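Local coordinates for RNA-binding protein (Sulfolobus solfataricus, PDB 2NRQ) that is of unknown function, an archaeal protein whose structure resembles RNA-binding proteins although RNA binding itself is considered unlikely, at residues N6-H15 and D118-N128; K75-I84 and E109-G117. All blocks are in the same frame, centred on the assembly; numbering follows the deposited sequence. Where two conformers were deposited one is given.

Contact 1 pairs two central strands of the antiparallel sheet, 7-14 and 121-126, whereas contact 2 lies nearer the periphery, where the 109-117 loop meets the helix that begins at Thr-78. Their centres are about 14 Å apart; contact 1 sits about 5 Å from the centre of the chain and contact 2 about 10 Å. Both segments of contact 2 fall within the 102 residues that separate the segments of contact 1, and the loop of contact 2 leads directly into segment 118-128, which turns at Asp-119 before strand 121-126. The contacts touch where Val-120 CG1 packs 3.5 Å from Lys-115 CD. With the function unknown, neither contact can be tied to an active site.

Contact 1: residues N6-H15 and D118-N128; sequences NQAIISVFIH and DDVIKCIISFN
Ile-9 and Ile-124 form the central hydrogen-bonded pair of two antiparallel strands, with Ile-124 N 2.8 Å from Ile-9 O and Ile-9 N 2.9 Å from Ile-124 O. Ser-11 and Lys-122 repeat the pattern, Ser-11 N lying 2.8 Å from Lys-122 O. Between them, Ile-10 and Cys-123 make a non-hydrogen-bonded pair whose CA atoms turn to the neighbouring carbonyls: Ile-10 CA-H points at Lys-122 O and Cys-123 CA-H at Ile-9 O, so each of these oxygens receives a second, weaker contact besides its N-H.

The compact face carries Ala-8, Ile-10, Cys-123 and Ile-125. Ile-10 and Ile-121 run side by side in the same direction and meet through their CG2 methyls at 4.1 Å; in Ile-10, CG2 stands opposite the backbone N (CG1 at chi1 -67°), which places that methyl beside its partner. Val-12 CG1 comes 3.6 Å from Ile-121 CG1. Helices 20-30 and 62-73 cover this layer, with Ile-27 on Val-12 and Ile-121, and Phe-68 on Ala-8, Ile-10 and Cys-123.

The other face, bearing Gln-7, Ile-9, Ser-11, Lys-122, Ile-124 and Ser-126, is partly exposed and more loosely knit. Gln-7 OE1 stays 3.9 Å from Ser-126 OG. Lys-122, bent at chi3, swings NZ back to Asp-118 OD1 at 2.8 Å, on the anti side of a carboxylate that also pairs with Arg-100. At the far end the edge of the His-15 ring faces Asp-119 OD1 without bonding to it, that oxygen being held by Lys-103. One apolar, helix-covered face and one mixed, more open face are characteristic of the central strands of an open-faced alpha/beta sandwich with an antiparallel sheet.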
loop_
_atom_site.group_PDB
_atom_site.type_symbol
_atom_site.label_atom_id
_atom_site.label_comp_id
_atom_site.label_asym_id
_atom_site.label_seq_id
_atom_site.Cartn_x
_atom_site.Cartn_y
_atom_site.Cartn_z
ATOM N N ASN A 6 -0.209 -13.297 -6.641
ATOM C CA ASN A 6 -1.354 -13.271 -7.598
ATOM C C ASN A 6 -1.513 -11.883 -8.235
ATOM O O ASN A 6 -1.780 -11.768 -9.431
ATOM C CB ASN A 6 -2.642 -13.646 -6.863
ATOM C CG ASN A 6 -3.683 -14.289 -7.778
ATOM O OD1 ASN A 6 -3.514 -15.428 -8.231
ATOM N ND2 ASN A 6 -4.767 -13.564 -8.048
ATOM N N GLN A 7 -1.338 -10.838 -7.426
ATOM C CA GLN A 7 -1.467 -9.448 -7.876
ATOM C C GLN A 7 -1.434 -8.456 -6.703
ATOM O O GLN A 7 -1.893 -8.762 -5.601
ATOM C CB GLN A 7 -2.780 -9.271 -8.649
ATOM C CG GLN A 7 -3.176 -7.831 -8.909
ATOM C CD GLN A 7 -4.489 -7.718 -9.672
ATOM O OE1 GLN A 7 -5.429 -8.493 -9.443
ATOM N NE2 GLN A 7 -4.567 -6.743 -10.572
ATOM N N ALA A 8 -0.893 -7.267 -6.947
ATOM C CA ALA A 8 -0.821 -6.229 -5.920
ATOM C C ALA A 8 -1.066 -4.843 -6.535
ATOM O O ALA A 8 -0.648 -4.557 -7.658
ATOM C CB ALA A 8 0.532 -6.266 -5.233
ATOM N N ILE A 9 -1.739 -3.978 -5.789
ATOM C CA ILE A 9 -2.032 -2.645 -6.282
ATOM C C ILE A 9 -1.841 -1.564 -5.242
ATOM O O ILE A 9 -2.191 -1.736 -4.081
ATOM C CB ILE A 9 -3.479 -2.556 -6.792
ATOM C CG1 ILE A 9 -3.614 -3.350 -8.090
ATOM C CG2 ILE A 9 -3.874 -1.106 -7.012
ATOM C CD1 ILE A 9 -5.015 -3.372 -8.640
ATOM N N ILE A 10 -1.267 -0.447 -5.672
ATOM C CA ILE A 10 -1.086 0.700 -4.797
ATOM C C ILE A 10 -2.054 1.749 -5.337
ATOM O O ILE A 10 -2.148 1.935 -6.544
ATOM C CB ILE A 10 0.341 1.252 -4.869
ATOM C CG1 ILE A 10 1.310 0.234 -4.277
ATOM C CG2 ILE A 10 0.421 2.591 -4.136
ATOM C CD1 ILE A 10 2.727 0.718 -4.226
ATOM N N SER A 11 -2.788 2.415 -4.453
ATOM C CA SER A 11 -3.743 3.424 -4.877
ATOM C C SER A 11 -3.800 4.571 -3.898
ATOM O O SER A 11 -3.979 4.369 -2.697
ATOM C CB SER A 11 -5.140 2.807 -5.020
ATOM O OG SER A 11 -6.118 3.780 -5.401
ATOM N N VAL A 12 -3.653 5.785 -4.410
ATOM C CA VAL A 12 -3.712 6.967 -3.563
ATOM C C VAL A 12 -4.432 8.095 -4.273
ATOM O O VAL A 12 -4.295 8.252 -5.479
ATOM C CB VAL A 12 -2.313 7.505 -3.186
ATOM C CG1 VAL A 12 -2.206 7.630 -1.679
ATOM C CG2 VAL A 12 -1.225 6.631 -3.756
ATOM N N PHE A 13 -5.201 8.869 -3.515
ATOM C CA PHE A 13 -5.903 10.020 -4.043
ATOM C C PHE A 13 -5.094 11.198 -3.532
ATOM O O PHE A 13 -4.923 11.347 -2.337
ATOM C CB PHE A 13 -7.318 10.119 -3.475
ATOM C CG PHE A 13 -8.200 8.956 -3.813
ATOM C CD1 PHE A 13 -8.463 8.623 -5.141
ATOM C CD2 PHE A 13 -8.780 8.185 -2.799
ATOM C CE1 PHE A 13 -9.288 7.538 -5.460
ATOM C CE2 PHE A 13 -9.612 7.090 -3.106
ATOM C CZ PHE A 13 -9.862 6.770 -4.442
ATOM N N ILE A 14 -4.588 12.035 -4.424
ATOM C CA ILE A 14 -3.821 13.189 -3.989
ATOM C C ILE A 14 -4.609 14.455 -4.243
ATOM O O ILE A 14 -5.173 14.636 -5.317
ATOM C CB ILE A 14 -2.482 13.262 -4.703
ATOM C CG1 ILE A 14 -1.699 11.981 -4.406
ATOM C CG2 ILE A 14 -1.720 14.503 -4.236
ATOM C CD1 ILE A 14 -0.469 11.783 -5.256
ATOM N N HIS A 15 -4.634 15.327 -3.238
ATOM C CA HIS A 15 -5.377 16.582 -3.284
ATOM C C HIS A 15 -4.551 17.798 -3.680
ATOM O O HIS A 15 -3.320 17.748 -3.709
ATOM C CB HIS A 15 -6.010 16.827 -1.923
ATOM C CG HIS A 15 -6.988 15.773 -1.518
ATOM N ND1 HIS A 15 -8.314 15.806 -1.889
ATOM C CD2 HIS A 15 -6.829 14.640 -0.796
ATOM C CE1 HIS A 15 -8.930 14.741 -1.412
ATOM N NE2 HIS A 15 -8.052 14.016 -0.746
ATOM N N ASP A 118 -10.059 6.015 3.471
ATOM C CA ASP A 118 -9.561 5.912 2.112
ATOM C C ASP A 118 -8.540 6.981 1.748
ATOM O O ASP A 118 -7.901 6.898 0.696
ATOM C CB ASP A 118 -10.731 5.930 1.146
ATOM C CG ASP A 118 -11.622 4.730 1.318
ATOM O OD1 ASP A 118 -11.119 3.601 1.150
ATOM O OD2 ASP A 118 -12.818 4.910 1.625
ATOM N N ASP A 119 -8.386 7.976 2.619
ATOM C CA ASP A 119 -7.411 9.037 2.396
ATOM C C ASP A 119 -6.086 8.525 2.961
ATOM O O ASP A 119 -5.546 9.052 3.946
ATOM C CB ASP A 119 -7.845 10.313 3.114
ATOM C CG ASP A 119 -6.868 11.454 2.922
ATOM O OD1 ASP A 119 -6.550 11.783 1.764
ATOM O OD2 ASP A 119 -6.421 12.026 3.933
ATOM N N VAL A 120 -5.576 7.484 2.308
ATOM C CA VAL A 120 -4.339 6.815 2.696
ATOM C C VAL A 120 -3.642 6.258 1.460
ATOM O O VAL A 120 -4.159 6.356 0.363
ATOM C CB VAL A 120 -4.660 5.613 3.603
ATOM C CG1 VAL A 120 -5.320 6.078 4.883
ATOM C CG2 VAL A 120 -5.588 4.646 2.847
ATOM N N ILE A 121 -2.465 5.677 1.649
ATOM C CA ILE A 121 -1.757 5.028 0.548
ATOM C C ILE A 121 -2.264 3.600 0.674
ATOM O O ILE A 121 -1.856 2.869 1.571
ATOM C CB ILE A 121 -0.233 5.016 0.743
ATOM C CG1 ILE A 121 0.320 6.438 0.628
ATOM C CG2 ILE A 121 0.406 4.103 -0.296
ATOM C CD1 ILE A 121 1.791 6.550 0.973
ATOM N N LYS A 122 -3.158 3.207 -0.218
ATOM C CA LYS A 122 -3.762 1.888 -0.146
ATOM C C LYS A 122 -3.020 0.778 -0.893
ATOM O O LYS A 122 -2.722 0.899 -2.083
ATOM C CB LYS A 122 -5.200 1.989 -0.649
ATOM C CG LYS A 122 -6.091 0.858 -0.220
ATOM C CD LYS A 122 -7.487 1.054 -0.753
ATOM C CE LYS A 122 -8.130 2.292 -0.165
ATOM N NZ LYS A 122 -9.414 2.625 -0.843
ATOM N N CYS A 123 -2.725 -0.308 -0.187
ATOM C CA CYS A 123 -2.046 -1.440 -0.795
ATOM C C CYS A 123 -2.957 -2.651 -0.744
ATOM O O CYS A 123 -3.228 -3.184 0.320
ATOM C CB CYS A 123 -0.756 -1.734 -0.055
ATOM S SG CYS A 123 0.412 -0.375 -0.097
ATOM N N ILE A 124 -3.425 -3.082 -1.905
ATOM C CA ILE A 124 -4.331 -4.219 -2.003
ATOM C C ILE A 124 -3.648 -5.441 -2.579
ATOM O O ILE A 124 -3.229 -5.425 -3.728
ATOM C CB ILE A 124 -5.538 -3.879 -2.900
ATOM C CG1 ILE A 124 -6.263 -2.652 -2.336
ATOM C CG2 ILE A 124 -6.482 -5.082 -3.005
ATOM C CD1 ILE A 124 -7.268 -2.053 -3.272
ATOM N N ILE A 125 -3.558 -6.499 -1.775
ATOM C CA ILE A 125 -2.947 -7.751 -2.199
ATOM C C ILE A 125 -4.018 -8.806 -2.481
ATOM O O ILE A 125 -4.996 -8.923 -1.748
ATOM C CB ILE A 125 -1.988 -8.306 -1.126
ATOM C CG1 ILE A 125 -0.790 -7.373 -0.949
ATOM C CG2 ILE A 125 -1.499 -9.681 -1.527
ATOM C CD1 ILE A 125 -1.120 -6.102 -0.245
ATOM N N SER A 126 -3.829 -9.571 -3.550
ATOM C CA SER A 126 -4.782 -10.609 -3.907
ATOM C C SER A 126 -4.130 -11.976 -3.744
ATOM O O SER A 126 -3.069 -12.247 -4.302
ATOM C CB SER A 126 -5.240 -10.419 -5.345
ATOM O OG SER A 126 -5.425 -9.042 -5.609
ATOM N N PHE A 127 -4.769 -12.832 -2.958
ATOM C CA PHE A 127 -4.264 -14.173 -2.713
ATOM C C PHE A 127 -5.198 -15.149 -3.398
ATOM O O PHE A 127 -6.326 -14.804 -3.742
ATOM C CB PHE A 127 -4.257 -14.466 -1.208
ATOM C CG PHE A 127 -3.296 -13.617 -0.425
ATOM C CD1 PHE A 127 -1.951 -13.958 -0.345
ATOM C CD2 PHE A 127 -3.731 -12.468 0.221
ATOM C CE1 PHE A 127 -1.051 -13.165 0.369
ATOM C CE2 PHE A 127 -2.836 -11.665 0.939
ATOM C CZ PHE A 127 -1.494 -12.017 1.013
ATOM N N ASN A 128 -4.726 -16.366 -3.615
ATOM C CA ASN A 128 -5.579 -17.379 -4.212
ATOM C C ASN A 128 -5.458 -18.582 -3.295
ATOM O O ASN A 128 -5.313 -19.718 -3.750
ATOM C CB ASN A 128 -5.122 -17.728 -5.628
ATOM C CG ASN A 128 -6.238 -18.343 -6.450
ATOM O OD1 ASN A 128 -7.352 -17.818 -6.480
ATOM N ND2 ASN A 128 -5.950 -19.453 -7.118
#

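Contact 2: residues K75-I84 and E109-G117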
loop_
_atom_site.group_PDB
_atom_site.type_symbol
_atom_site.label_atom_id
_atom_site.label_comp_id
_atom_site.label_asym_id
_atom_site.label_seq_id
_atom_site.Cartn_x
_atom_site.Cartn_y
_atom_site.Cartn_z
ATOM N N LYS A 75 9.519 -4.105 5.677
ATOM C CA LYS A 75 9.649 -2.691 5.988
ATOM C C LYS A 75 8.770 -2.278 7.149
ATOM O O LYS A 75 9.126 -1.391 7.920
ATOM C CB LYS A 75 9.283 -1.855 4.771
ATOM C CG LYS A 75 10.249 -1.968 3.610
ATOM C CD LYS A 75 11.153 -0.756 3.518
ATOM C CE LYS A 75 11.778 -0.667 2.142
ATOM N NZ LYS A 75 12.522 0.605 1.957
ATOM N N ILE A 76 7.614 -2.915 7.274
ATOM C CA ILE A 76 6.701 -2.568 8.354
ATOM C C ILE A 76 7.263 -2.967 9.725
ATOM O O ILE A 76 7.917 -4.003 9.862
ATOM C CB ILE A 76 5.333 -3.246 8.146
ATOM C CG1 ILE A 76 4.301 -2.623 9.078
ATOM C CG2 ILE A 76 5.446 -4.741 8.400
ATOM C CD1 ILE A 76 2.907 -3.170 8.884
ATOM N N GLU A 77 7.020 -2.134 10.735
ATOM C CA GLU A 77 7.479 -2.436 12.087
ATOM C C GLU A 77 6.596 -3.558 12.655
ATOM O O GLU A 77 5.418 -3.669 12.294
ATOM C CB GLU A 77 7.416 -1.179 12.954
ATOM C CG GLU A 77 6.170 -0.338 12.753
ATOM C CD GLU A 77 6.272 1.028 13.419
ATOM O OE1 GLU A 77 7.230 1.773 13.108
ATOM O OE2 GLU A 77 5.395 1.360 14.250
ATOM N N THR A 78 7.167 -4.393 13.522
ATOM C CA THR A 78 6.451 -5.531 14.106
ATOM C C THR A 78 5.132 -5.148 14.771
ATOM O O THR A 78 4.144 -5.886 14.713
ATOM C CB THR A 78 7.322 -6.256 15.144
ATOM O OG1 THR A 78 8.698 -5.902 14.953
ATOM C CG2 THR A 78 7.169 -7.760 14.990
ATOM N N SER A 79 5.134 -3.990 15.417
ATOM C CA SER A 79 3.958 -3.468 16.092
ATOM C C SER A 79 2.775 -3.456 15.117
ATOM O O SER A 79 1.785 -4.168 15.311
ATOM C CB SER A 79 4.268 -2.057 16.586
ATOM O OG SER A 79 3.218 -1.545 17.372
ATOM N N GLU A 80 2.902 -2.665 14.054
ATOM C CA GLU A 80 1.868 -2.546 13.025
ATOM C C GLU A 80 1.515 -3.884 12.369
ATOM O O GLU A 80 0.357 -4.115 12.004
ATOM C CB GLU A 80 2.318 -1.551 11.946
ATOM C CG GLU A 80 2.765 -0.189 12.484
ATOM C CD GLU A 80 1.635 0.629 13.095
ATOM O OE1 GLU A 80 1.926 1.683 13.698
ATOM O OE2 GLU A 80 0.461 0.234 12.977
ATOM N N LEU A 81 2.511 -4.756 12.213
ATOM C CA LEU A 81 2.307 -6.072 11.595
ATOM C C LEU A 81 1.317 -6.908 12.419
ATOM O O LEU A 81 0.357 -7.489 11.887
ATOM C CB LEU A 81 3.641 -6.811 11.482
ATOM C CG LEU A 81 3.575 -8.200 10.844
ATOM C CD1 LEU A 81 2.850 -8.135 9.494
ATOM C CD2 LEU A 81 4.988 -8.747 10.697
HETATM N N MSE A 82 1.560 -6.959 13.724
HETATM C CA MSE A 82 0.688 -7.678 14.628
HETATM C C MSE A 82 -0.703 -7.051 14.529
HETATM O O MSE A 82 -1.724 -7.757 14.451
HETATM C CB MSE A 82 1.218 -7.553 16.047
HETATM C CG MSE A 82 0.272 -8.130 17.086
HETATM SE SE MSE A 82 -0.030 -10.045 16.798
HETATM C CE MSE A 82 -1.801 -10.006 16.024
ATOM N N LEU A 83 -0.729 -5.721 14.513
ATOM C CA LEU A 83 -1.973 -4.987 14.408
ATOM C C LEU A 83 -2.741 -5.485 13.188
ATOM O O LEU A 83 -3.968 -5.468 13.177
ATOM C CB LEU A 83 -1.679 -3.506 14.274
ATOM C CG LEU A 83 -2.832 -2.521 14.473
ATOM C CD1 LEU A 83 -3.467 -2.742 15.844
ATOM C CD2 LEU A 83 -2.305 -1.080 14.352
ATOM N N ILE A 84 -2.024 -5.931 12.159
ATOM C CA ILE A 84 -2.694 -6.457 10.972
ATOM C C ILE A 84 -3.318 -7.794 11.335
ATOM O O ILE A 84 -4.533 -7.952 11.280
ATOM C CB ILE A 84 -1.724 -6.687 9.789
ATOM C CG1 ILE A 84 -1.216 -5.349 9.249
ATOM C CG2 ILE A 84 -2.435 -7.454 8.683
ATOM C CD1 ILE A 84 -0.143 -5.495 8.181
ATOM N N GLU A 109 8.416 10.247 7.453
ATOM C CA GLU A 109 9.345 9.383 8.186
ATOM C C GLU A 109 9.602 8.022 7.559
ATOM O O GLU A 109 10.097 7.125 8.232
ATOM C CB GLU A 109 8.841 9.163 9.614
ATOM C CG GLU A 109 8.758 10.429 10.442
ATOM C CD GLU A 109 8.021 10.223 11.746
ATOM O OE1 GLU A 109 8.489 9.410 12.578
ATOM O OE2 GLU A 109 6.972 10.878 11.932
ATOM N N HIS A 110 9.274 7.858 6.283
ATOM C CA HIS A 110 9.477 6.575 5.614
ATOM C C HIS A 110 9.006 5.446 6.522
ATOM O O HIS A 110 9.705 4.452 6.693
ATOM C CB HIS A 110 10.957 6.364 5.283
ATOM C CG HIS A 110 11.491 7.311 4.256
ATOM N ND1 HIS A 110 11.344 8.679 4.355
ATOM C CD2 HIS A 110 12.191 7.090 3.118
ATOM C CE1 HIS A 110 11.931 9.260 3.323
ATOM N NE2 HIS A 110 12.453 8.317 2.556
ATOM N N ARG A 111 7.821 5.595 7.101
ATOM C CA ARG A 111 7.316 4.570 8.001
ATOM C C ARG A 111 5.886 4.140 7.703
ATOM O O ARG A 111 4.982 4.968 7.579
ATOM C CB ARG A 111 7.424 5.062 9.443
ATOM C CG ARG A 111 7.435 3.952 10.473
ATOM C CD ARG A 111 8.220 4.385 11.695
ATOM N NE ARG A 111 7.588 5.507 12.375
ATOM C CZ ARG A 111 6.554 5.385 13.198
ATOM N NH1 ARG A 111 6.036 4.186 13.449
ATOM N NH2 ARG A 111 6.033 6.466 13.767
ATOM N N LEU A 112 5.697 2.831 7.588
ATOM C CA LEU A 112 4.393 2.261 7.303
ATOM C C LEU A 112 3.567 2.139 8.567
ATOM O O LEU A 112 3.819 1.279 9.397
ATOM C CB LEU A 112 4.553 0.882 6.675
ATOM C CG LEU A 112 5.036 0.832 5.234
ATOM C CD1 LEU A 112 5.370 -0.612 4.849
ATOM C CD2 LEU A 112 3.951 1.411 4.334
ATOM N N VAL A 113 2.575 3.000 8.709
ATOM C CA VAL A 113 1.710 2.977 9.878
ATOM C C VAL A 113 0.266 2.865 9.419
ATOM O O VAL A 113 -0.252 3.761 8.757
ATOM C CB VAL A 113 1.882 4.263 10.713
ATOM C CG1 VAL A 113 0.814 4.341 11.778
ATOM C CG2 VAL A 113 3.257 4.289 11.339
ATOM N N LEU A 114 -0.379 1.755 9.757
ATOM C CA LEU A 114 -1.767 1.558 9.369
ATOM C C LEU A 114 -2.609 2.771 9.752
ATOM O O LEU A 114 -2.352 3.431 10.759
ATOM C CB LEU A 114 -2.316 0.304 10.040
ATOM C CG LEU A 114 -2.442 -0.961 9.181
ATOM C CD1 LEU A 114 -1.202 -1.173 8.348
ATOM C CD2 LEU A 114 -2.693 -2.165 10.101
ATOM N N LYS A 115 -3.605 3.076 8.932
ATOM C CA LYS A 115 -4.495 4.207 9.180
ATOM C C LYS A 115 -5.881 3.776 8.737
ATOM O O LYS A 115 -6.034 2.761 8.063
ATOM C CB LYS A 115 -4.034 5.431 8.379
ATOM C CG LYS A 115 -4.850 6.703 8.592
ATOM C CD LYS A 115 -4.275 7.851 7.759
ATOM C CE LYS A 115 -4.914 9.206 8.085
ATOM N NZ LYS A 115 -6.346 9.292 7.685
ATOM N N GLU A 116 -6.894 4.537 9.120
ATOM C CA GLU A 116 -8.247 4.188 8.730
ATOM C C GLU A 116 -8.808 5.111 7.653
ATOM O O GLU A 116 -8.439 6.277 7.557
ATOM C CB GLU A 116 -9.162 4.175 9.956
ATOM C CG GLU A 116 -9.132 2.853 10.728
ATOM C CD GLU A 116 -9.613 1.657 9.888
ATOM O OE1 GLU A 116 -9.646 0.522 10.426
ATOM O OE2 GLU A 116 -9.960 1.851 8.692
ATOM N N GLY A 117 -9.694 4.574 6.828
ATOM C CA GLY A 117 -10.275 5.390 5.788
ATOM C C GLY A 117 -9.664 5.170 4.419
ATOM O O GLY A 117 -8.852 4.259 4.223
#
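Glu-77 and Arg-111 form the salt bridge of this contact: Arg-111 NH1 donates to Glu-77 OE1 at 2.7 Å with an N-H...O angle of 151°, reaching the syn side of the carboxylate from 30° out of its plane. The carboxylate sits at the guanidinium edge, and the two planes are only 18° apart. The bend of Arg-111 at chi3 turns the guanidinium so that NH1 meets OE1. With a leucine in place of Arg-111, the Glu-77 carboxylate would probably lose its charged mate and be freer to turn. Glu-77 itself occupies the N-cap position of the helix.

One turn on, Glu-80 lies over the loop backbone, its CG 3.6 Å from Leu-112 O and its OE1 3.5 Å from Val-113 CG1. Beyond it the contact becomes apolar. Ile-84 and Leu-114 cross at about a right angle, Ile-84 CG1 resting 3.6 Å from Leu-114 CD2, while Leu-83 adds a looser touch to the same methyl. Back at the start of the segment, Leu-112 CD1 packs 4.2 Å from Ile-76 CB and against Lys-75 CB. Phe-101 of strand 96-101 lies against both Leu-112 and Leu-114. This is loop-to-helix packing, in which alternate leucines of an extended connection between helix 103-109 and strand 121-126 pack between strand 96-101 of the sheet and the 75-84 segment, Leu-112 against the residues that precede helix 78-85 and Leu-114 against its later part.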